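Local coordinates for Blr6230 protein (Bradyrhizobium diazoefficiens USDA 110, PDB 5NGG), which probably hydrolyses beta-lactam antibiotics with two active-site zinc ions, as a subclass B3 metallo-beta-lactamase, at residues V50-I55 against G78-N83; K61-L66 against L164-L169; A72-T77 against A102-T107. All coordinates share one frame; numbering follows the deposited sequence. Where two conformers were deposited one is given.

Contact 1: residues V50-I55 against G78-N83; sequences VGTDGI and GMIKDN
In the metallo-beta-lactamase fold, the loop after strand 47-49 lies on helix 77-86, and V50 meets N83. N83 gives the one direct hydrogen bond between the segments. Its CG is anti to the carbonyl carbon, beside the backbone N (chi1 -71°), and lies 3.7 Å from V50 O. ND2 lies 2.9 Å from V50 O, and the N-H points almost straight at the oxygen (167°). The acceptor is close to the amide plane of N83, but ND2 sits above the carbonyl plane. ND2 also donates to water 1, which lies 2.8 Å from G51 O and can link the amide to that second carbonyl. This is a side-chain to backbone link between a helix and a loop that leads toward the zinc site: G54 O bonds ND1 of H242, a zinc ligand. Packing contacts flank the amide. I80 CD1 packs against the loop backbone, 3.5 Å from V50 O and 4.0 Å from G51 CA. M79 SD touches T52 CG2 at 3.7 Å, the two side chains crossing at about a right angle. T52 OG1 accepts from G54 N, an ST turn, and from I55 N, an ST motif, and also bonds W34 O.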
loop_
_atom_site.group_PDB
_atom_site.type_symbol
_atom_site.label_atom_id
_atom_site.label_comp_id
_atom_site.label_asym_id
_atom_site.label_seq_id
_atom_site.Cartn_x
_atom_site.Cartn_y
_atom_site.Cartn_z
ATOM N N VAL A 50 -9.462 7.187 -3.130
ATOM C CA VAL A 50 -10.793 6.580 -2.956
ATOM C C VAL A 50 -10.852 5.679 -1.716
ATOM O O VAL A 50 -11.750 4.835 -1.588
ATOM C CB VAL A 50 -11.269 5.816 -4.220
ATOM C CG1 VAL A 50 -11.436 6.763 -5.396
ATOM C CG2 VAL A 50 -10.308 4.695 -4.581
ATOM N N GLY A 51 -9.900 5.853 -0.792
ATOM C CA GLY A 51 -9.832 5.004 0.406
ATOM C C GLY A 51 -10.720 5.490 1.542
ATOM O O GLY A 51 -11.676 6.263 1.373
ATOM N N THR A 52 -10.405 4.986 2.728
ATOM C CA THR A 52 -11.127 5.295 3.949
ATOM C C THR A 52 -10.307 6.316 4.737
ATOM O O THR A 52 -9.252 6.779 4.298
ATOM C CB THR A 52 -11.384 4.020 4.776
ATOM O OG1 THR A 52 -10.140 3.584 5.302
ATOM C CG2 THR A 52 -12.021 2.912 3.935
ATOM N N ASP A 53 -10.793 6.658 5.935
ATOM C CA ASP A 53 -10.010 7.521 6.798
ATOM C C ASP A 53 -8.684 6.915 7.292
ATOM O O ASP A 53 -7.795 7.652 7.700
ATOM C CB ASP A 53 -10.908 7.986 7.966
ATOM C CG ASP A 53 -10.280 9.042 8.814
ATOM O OD1 ASP A 53 -9.597 9.937 8.261
ATOM O OD2 ASP A 53 -10.507 8.982 10.040
ATOM N N GLY A 54 -8.570 5.585 7.244
ATOM C CA GLY A 54 -7.398 4.905 7.768
ATOM C C GLY A 54 -6.678 3.984 6.823
ATOM O O GLY A 54 -5.604 3.520 7.197
ATOM N N ILE A 55 -7.231 3.719 5.624
ATOM C CA ILE A 55 -6.604 2.840 4.630
ATOM C C ILE A 55 -6.673 3.577 3.290
ATOM O O ILE A 55 -7.751 3.986 2.854
ATOM C CB ILE A 55 -7.310 1.475 4.514
ATOM C CG1 ILE A 55 -7.147 0.674 5.813
ATOM C CG2 ILE A 55 -6.740 0.698 3.319
ATOM C CD1 ILE A 55 -8.040 -0.530 5.911
ATOM N N GLY A 78 -17.653 -2.460 -0.658
ATOM C CA GLY A 78 -18.745 -1.636 -1.129
ATOM C C GLY A 78 -18.484 -0.151 -1.012
ATOM O O GLY A 78 -18.827 0.603 -1.899
ATOM N N MET A 79 -17.892 0.264 0.103
ATOM C CA MET A 79 -17.488 1.644 0.318
ATOM C C MET A 79 -16.486 2.115 -0.746
ATOM O O MET A 79 -16.597 3.205 -1.279
ATOM C CB MET A 79 -16.903 1.851 1.713
ATOM C CG MET A 79 -16.357 3.244 1.921
ATOM S SD MET A 79 -15.697 3.503 3.567
ATOM C CE MET A 79 -17.214 3.733 4.478
ATOM N N ILE A 80 -15.468 1.308 -1.016
ATOM C CA ILE A 80 -14.494 1.660 -2.035
ATOM C C ILE A 80 -15.177 1.816 -3.393
ATOM O O ILE A 80 -14.925 2.789 -4.104
ATOM C CB ILE A 80 -13.349 0.619 -2.095
ATOM C CG1 ILE A 80 -12.608 0.468 -0.747
ATOM C CG2 ILE A 80 -12.369 0.967 -3.202
ATOM C CD1 ILE A 80 -12.132 1.742 -0.077
ATOM N N LYS A 81 -16.034 0.865 -3.753
ATOM C CA LYS A 81 -16.731 0.935 -5.034
ATOM C C LYS A 81 -17.592 2.207 -5.094
ATOM O O LYS A 81 -17.673 2.875 -6.145
ATOM C CB LYS A 81 -17.549 -0.350 -5.262
ATOM C CG LYS A 81 -16.693 -1.578 -5.554
ATOM C CD LYS A 81 -17.446 -2.756 -6.146
ATOM C CE LYS A 81 -18.284 -3.465 -5.131
ATOM N NZ LYS A 81 -18.891 -4.704 -5.703
ATOM N N ASP A 82 -18.223 2.545 -3.968
ATOM C CA ASP A 82 -19.013 3.772 -3.867
ATOM C C ASP A 82 -18.160 5.031 -4.079
ATOM O O ASP A 82 -18.581 5.941 -4.816
ATOM C CB ASP A 82 -19.763 3.830 -2.528
ATOM C CG ASP A 82 -20.981 2.915 -2.477
ATOM O OD1 ASP A 82 -21.417 2.394 -3.524
ATOM O OD2 ASP A 82 -21.511 2.725 -1.362
ATOM N N ASN A 83 -16.985 5.082 -3.451
ATOM C CA ASN A 83 -16.079 6.224 -3.631
ATOM C C ASN A 83 -15.645 6.409 -5.092
ATOM O O ASN A 83 -15.528 7.540 -5.574
ATOM C CB ASN A 83 -14.855 6.055 -2.741
ATOM C CG ASN A 83 -15.178 6.237 -1.284
ATOM O OD1 ASN A 83 -16.228 6.806 -0.923
ATOM N ND2 ASN A 83 -14.293 5.746 -0.434
HETATM O O HOH W 1 -14.287 6.366 2.413
#

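Contact 2: residues K61-L66 against L164-L169; sequences KTSQGL and LGDTTL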
loop_
_atom_site.group_PDB
_atom_site.type_symbol
_atom_site.label_atom_id
_atom_site.label_comp_id
_atom_site.label_asym_id
_atom_site.label_seq_id
_atom_site.Cartn_x
_atom_site.Cartn_y
_atom_site.Cartn_z
ATOM N N LYS A 61 -6.183 7.080 -13.460
ATOM C CA LYS A 61 -6.937 7.181 -14.697
ATOM C C LYS A 61 -5.993 7.156 -15.890
ATOM O O LYS A 61 -5.121 8.011 -15.998
ATOM C CB LYS A 61 -7.758 8.461 -14.682
ATOM C CG LYS A 61 -8.688 8.609 -15.872
ATOM C CD LYS A 61 -9.457 9.920 -15.822
ATOM C CE LYS A 61 -10.516 10.015 -16.903
ATOM N NZ LYS A 61 -11.328 11.261 -16.789
ATOM N N THR A 62 -6.187 6.186 -16.780
ATOM C CA THR A 62 -5.389 6.077 -17.989
ATOM C C THR A 62 -6.289 6.230 -19.215
ATOM O O THR A 62 -7.517 6.144 -19.153
ATOM C CB THR A 62 -4.614 4.732 -18.092
ATOM O OG1 THR A 62 -5.442 3.742 -18.715
ATOM C CG2 THR A 62 -4.102 4.267 -16.719
ATOM N N SER A 63 -5.638 6.374 -20.358
ATOM C CA SER A 63 -6.327 6.445 -21.628
ATOM C C SER A 63 -7.034 5.131 -22.007
ATOM O O SER A 63 -7.807 5.136 -22.953
ATOM C CB SER A 63 -5.324 6.805 -22.725
ATOM O OG SER A 63 -4.300 5.832 -22.758
ATOM N N GLN A 64 -6.724 4.010 -21.354
ATOM C CA GLN A 64 -7.326 2.707 -21.689
ATOM C C GLN A 64 -8.027 2.070 -20.508
ATOM O O GLN A 64 -8.222 0.844 -20.478
ATOM C CB GLN A 64 -6.259 1.770 -22.261
ATOM C CG GLN A 64 -5.743 2.242 -23.614
ATOM C CD GLN A 64 -6.773 2.113 -24.727
ATOM O OE1 GLN A 64 -7.650 1.245 -24.689
ATOM N NE2 GLN A 64 -6.672 2.983 -25.723
ATOM N N GLY A 65 -8.409 2.886 -19.534
ATOM C CA GLY A 65 -9.125 2.386 -18.381
ATOM C C GLY A 65 -8.463 2.779 -17.087
ATOM O O GLY A 65 -7.578 3.609 -17.057
ATOM N N LEU A 66 -8.917 2.160 -16.013
ATOM C CA LEU A 66 -8.478 2.483 -14.667
ATOM C C LEU A 66 -7.541 1.427 -14.126
ATOM O O LEU A 66 -7.728 0.228 -14.363
ATOM C CB LEU A 66 -9.667 2.625 -13.701
ATOM C CG LEU A 66 -10.739 3.566 -14.227
ATOM C CD1 LEU A 66 -11.907 3.595 -13.248
ATOM C CD2 LEU A 66 -10.181 4.955 -14.529
ATOM N N LEU A 164 -0.738 0.456 -18.653
ATOM C CA LEU A 164 -2.110 0.471 -19.183
ATOM C C LEU A 164 -2.281 1.763 -19.966
ATOM O O LEU A 164 -2.148 2.859 -19.403
ATOM C CB LEU A 164 -3.162 0.389 -18.069
ATOM C CG LEU A 164 -4.640 0.384 -18.528
ATOM C CD1 LEU A 164 -5.002 -0.853 -19.349
ATOM C CD2 LEU A 164 -5.590 0.519 -17.350
ATOM N N GLY A 165 -2.511 1.637 -21.273
ATOM C CA GLY A 165 -2.661 2.805 -22.100
ATOM C C GLY A 165 -1.449 3.714 -22.044
ATOM O O GLY A 165 -0.327 3.293 -22.316
ATOM N N ASP A 166 -1.692 4.965 -21.663
ATOM C CA ASP A 166 -0.671 6.011 -21.567
ATOM C C ASP A 166 0.129 6.063 -20.259
ATOM O O ASP A 166 0.936 6.977 -20.071
ATOM C CB ASP A 166 -1.312 7.393 -21.803
ATOM C CG ASP A 166 -2.412 7.731 -20.796
ATOM O OD1 ASP A 166 -2.692 6.942 -19.854
ATOM O OD2 ASP A 166 -3.047 8.786 -20.987
ATOM N N THR A 167 -0.078 5.096 -19.366
ATOM C CA THR A 167 0.455 5.162 -18.008
ATOM C C THR A 167 1.295 3.932 -17.682
ATOM O O THR A 167 0.855 2.817 -17.871
ATOM C CB THR A 167 -0.711 5.310 -17.019
ATOM O OG1 THR A 167 -1.398 6.538 -17.291
ATOM C CG2 THR A 167 -0.245 5.342 -15.591
ATOM N N THR A 168 2.508 4.166 -17.206
ATOM C CA THR A 168 3.424 3.091 -16.812
ATOM C C THR A 168 3.885 3.267 -15.361
ATOM O O THR A 168 4.295 4.366 -14.936
ATOM C CB THR A 168 4.643 3.082 -17.740
ATOM O OG1 THR A 168 4.204 2.813 -19.070
ATOM C CG2 THR A 168 5.665 2.014 -17.340
ATOM N N LEU A 169 3.872 2.159 -14.613
ATOM C CA LEU A 169 4.429 2.125 -13.267
ATOM C C LEU A 169 5.602 1.158 -13.246
ATOM O O LEU A 169 5.596 0.138 -13.970
ATOM C CB LEU A 169 3.395 1.703 -12.220
ATOM C CG LEU A 169 2.190 2.645 -12.082
ATOM C CD1 LEU A 169 0.987 2.165 -12.901
ATOM C CD2 LEU A 169 1.803 2.826 -10.636
HETATM O O HOH W 2 -4.467 9.827 -18.517
#
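D166 and S63 join two beta turns through a pair of bonds. S63 N donates to D166 OD1 at 3.0 Å and 163°, from above the carboxylate plane. In return D166 N makes a weak bond to S63 OG, also 3.0 Å long but bent to 129°. T62 packs beside this pair. Its CG2 rests on T167 CB at 3.6 Å, and its OG1 lies 3.5 Å from L164 CG. The T62 and L164 side chains cross at about a right angle. Q64 CG lies 3.5 Å from G165 CA.

A second layer fixes these groups. The D166 chi1 of 60° puts CG between the backbone N and the carbonyl carbon, 3.3 Å from S63 OG. T167 OG1 donates to D166 OD1 from the face opposite S63 N, so two donors grip one oxygen. D166 OD2 accepts a hydrogen bond from water 2, which also donates to K61 O. T62 OG1 accepts from Q64 N in an ST turn and donates to G65 O at 2.7 Å. G65 O also accepts from T62 N. Positive phi at G165 by itself favours glycine, and S63 OG and Q64 N fill the place of a CB. Further out, L164 reaches I67, K95 and L96.

The turns are type I at T62-G65 and type II' at L164-T167. Each closes a beta hairpin, and together they join the two sheets of the alpha-beta/beta-alpha sandwich at one end.

Contact 3: residues A72-T77 against A102-T107; sequences AMPQST and AHLDHT. With ZN (zinc ion), chain C; ZN (zinc ion), chain D.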
loop_
_atom_site.group_PDB
_atom_site.type_symbol
_atom_site.label_atom_id
_atom_site.label_comp_id
_atom_site.label_asym_id
_atom_site.label_seq_id
_atom_site.Cartn_x
_atom_site.Cartn_y
_atom_site.Cartn_z
ATOM N N ALA A 72 -9.298 -2.345 0.560
ATOM C CA ALA A 72 -9.302 -2.103 1.999
ATOM C C ALA A 72 -9.704 -3.390 2.714
ATOM O O ALA A 72 -9.528 -4.480 2.160
ATOM C CB ALA A 72 -10.181 -0.893 2.334
ATOM N N MET A 73 -10.257 -3.297 3.920
ATOM C CA MET A 73 -10.671 -4.489 4.637
ATOM C C MET A 73 -11.729 -5.243 3.844
ATOM O O MET A 73 -12.460 -4.626 3.064
ATOM C CB MET A 73 -11.222 -4.144 6.018
ATOM C CG MET A 73 -10.190 -3.630 7.010
ATOM S SD MET A 73 -9.050 -4.904 7.587
ATOM C CE MET A 73 -10.094 -5.791 8.738
ATOM N N PRO A 74 -11.871 -6.556 4.066
ATOM C CA PRO A 74 -12.879 -7.319 3.344
ATOM C C PRO A 74 -14.296 -6.725 3.436
ATOM O O PRO A 74 -15.050 -6.781 2.464
ATOM C CB PRO A 74 -12.772 -8.728 3.956
ATOM C CG PRO A 74 -11.343 -8.815 4.355
ATOM C CD PRO A 74 -10.968 -7.445 4.830
ATOM N N GLN A 75 -14.645 -6.153 4.589
ATOM C CA GLN A 75 -15.985 -5.598 4.815
ATOM C C GLN A 75 -16.217 -4.247 4.127
ATOM O O GLN A 75 -17.346 -3.760 4.080
ATOM C CB GLN A 75 -16.272 -5.483 6.325
ATOM C CG GLN A 75 -15.245 -4.704 7.141
ATOM C CD GLN A 75 -14.199 -5.584 7.799
ATOM O OE1 GLN A 75 -13.568 -6.421 7.152
ATOM N NE2 GLN A 75 -13.997 -5.385 9.093
ATOM N N SER A 76 -15.151 -3.639 3.595
ATOM C CA SER A 76 -15.220 -2.273 3.073
ATOM C C SER A 76 -15.287 -2.147 1.552
ATOM O O SER A 76 -15.225 -1.043 1.016
ATOM C CB SER A 76 -14.030 -1.460 3.589
ATOM O OG SER A 76 -14.094 -1.350 4.990
ATOM N N THR A 77 -15.406 -3.261 0.854
ATOM C CA THR A 77 -15.339 -3.226 -0.613
ATOM C C THR A 77 -16.445 -2.375 -1.215
ATOM O O THR A 77 -16.193 -1.634 -2.174
ATOM C CB THR A 77 -15.326 -4.647 -1.184
ATOM O OG1 THR A 77 -14.250 -5.355 -0.570
ATOM C CG2 THR A 77 -15.098 -4.674 -2.686
ATOM N N ALA A 102 0.557 -7.839 0.678
ATOM C CA ALA A 102 -0.535 -8.803 0.776
ATOM C C ALA A 102 -1.003 -9.047 2.215
ATOM O O ALA A 102 -0.881 -10.150 2.725
ATOM C CB ALA A 102 -0.104 -10.096 0.117
ATOM N N HIS A 103 -1.561 -8.024 2.854
ATOM C CA HIS A 103 -2.276 -8.133 4.125
ATOM C C HIS A 103 -3.731 -7.751 3.918
ATOM O O HIS A 103 -4.042 -6.952 3.028
ATOM C CB HIS A 103 -1.677 -7.214 5.195
ATOM C CG HIS A 103 -0.326 -7.613 5.660
ATOM N ND1 HIS A 103 0.521 -6.715 6.254
ATOM C CD2 HIS A 103 0.313 -8.810 5.655
ATOM C CE1 HIS A 103 1.629 -7.338 6.604
ATOM N NE2 HIS A 103 1.531 -8.610 6.250
ATOM N N LEU A 104 -4.605 -8.325 4.743
ATOM C CA LEU A 104 -6.063 -8.202 4.546
ATOM C C LEU A 104 -6.594 -6.777 4.494
ATOM O O LEU A 104 -7.615 -6.551 3.881
ATOM C CB LEU A 104 -6.843 -8.978 5.597
ATOM C CG LEU A 104 -7.084 -8.356 6.964
ATOM C CD1 LEU A 104 -8.184 -9.114 7.709
ATOM C CD2 LEU A 104 -5.813 -8.310 7.776
ATOM N N ASP A 105 -5.916 -5.824 5.150
ATOM C CA ASP A 105 -6.355 -4.442 5.117
ATOM C C ASP A 105 -6.093 -3.754 3.783
ATOM O O ASP A 105 -6.585 -2.637 3.566
ATOM C CB ASP A 105 -5.798 -3.637 6.306
ATOM C CG ASP A 105 -4.285 -3.673 6.475
ATOM O OD1 ASP A 105 -3.659 -4.750 6.276
ATOM O OD2 ASP A 105 -3.762 -2.579 6.846
ATOM N N HIS A 106 -5.363 -4.424 2.884
ATOM C CA HIS A 106 -5.107 -3.918 1.533
ATOM C C HIS A 106 -5.621 -4.841 0.429
ATOM O O HIS A 106 -5.728 -4.417 -0.719
ATOM C CB HIS A 106 -3.619 -3.648 1.344
ATOM C CG HIS A 106 -3.051 -2.827 2.465
ATOM N ND1 HIS A 106 -3.410 -1.511 2.664
ATOM C CD2 HIS A 106 -2.303 -3.173 3.530
ATOM C CE1 HIS A 106 -2.877 -1.082 3.793
ATOM N NE2 HIS A 106 -2.183 -2.073 4.339
ATOM N N THR A 107 -5.936 -6.091 0.760
ATOM C CA THR A 107 -6.317 -7.101 -0.241
ATOM C C THR A 107 -7.757 -7.555 -0.138
ATOM O O THR A 107 -8.194 -8.407 -0.911
ATOM C CB THR A 107 -5.466 -8.361 -0.054
ATOM O OG1 THR A 107 -5.769 -8.865 1.249
ATOM C CG2 THR A 107 -3.977 -8.107 -0.161
HETATM ZN ZN ZN C . -1.765 -2.047 6.351
HETATM ZN ZN ZN D . 0.427 -4.648 6.192
HETATM O O HOH W 3 -1.113 -3.916 6.915
#
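M73 carries the apolar part of the contact, laid against the short helix 104-107. Its chain bends at chi2 (-71°) and again at chi3 (-76°). SD lies 3.7 Å from both CA and CB of D105, and the methyl CE is 4.0 Å from L104 CD1. P74 adds CD, 4.3 Å from L104 CD1.

The polar contacts are of backbone atoms. A72 CA approaches D105 O at 3.2 Å, a CA-H...O contact with 139° at the hydrogen. A72 O and L104 O, both acceptors, come within 3.3 Å. T71 bonds H106 through its backbone, and T71 OG1 bonds H106 O.

Metal bonds are made by the N-cap residue H103 and by D105 and H106 of the helix. D105 OD2 and H106 NE2 each hold the chain C zinc, and H242 is a further ligand. H103 ND1 binds the chain D zinc at 2.1 Å, with H101 and H177. Water 3 bridges both ions, lies at the edge of the H103 ring in its plane, and donates to D105 OD1 at 2.8 Å. One carboxylate thus serves both a zinc and the bridging water. Such a zinc-bound water would probably be acidified, consistent with a hydroxide nucleophile in this family.

In the fold
Contacts 1 and 3 are neighbours, their centres 10 Å apart. I55 joins them: its CG2 lies 3.3 Å from D105 O and 3.9 Å from A72 CB, and its CD1 lies 3.9 Å from M73 CG. The loop of contact 1 therefore packs on the same short helix that supplies zinc ligands in contact 3. T52 of that loop is about 10 Å from a bound zinc, measured from its side chain. Contact 2 stands apart, with its centre 21 Å from contact 1 and 24 Å from contact 3. It encloses contact 3 along the chain. Strand 65-69 starts at the end of the 61-66 segment, and the chain runs on through 72-77 into helix 77-86.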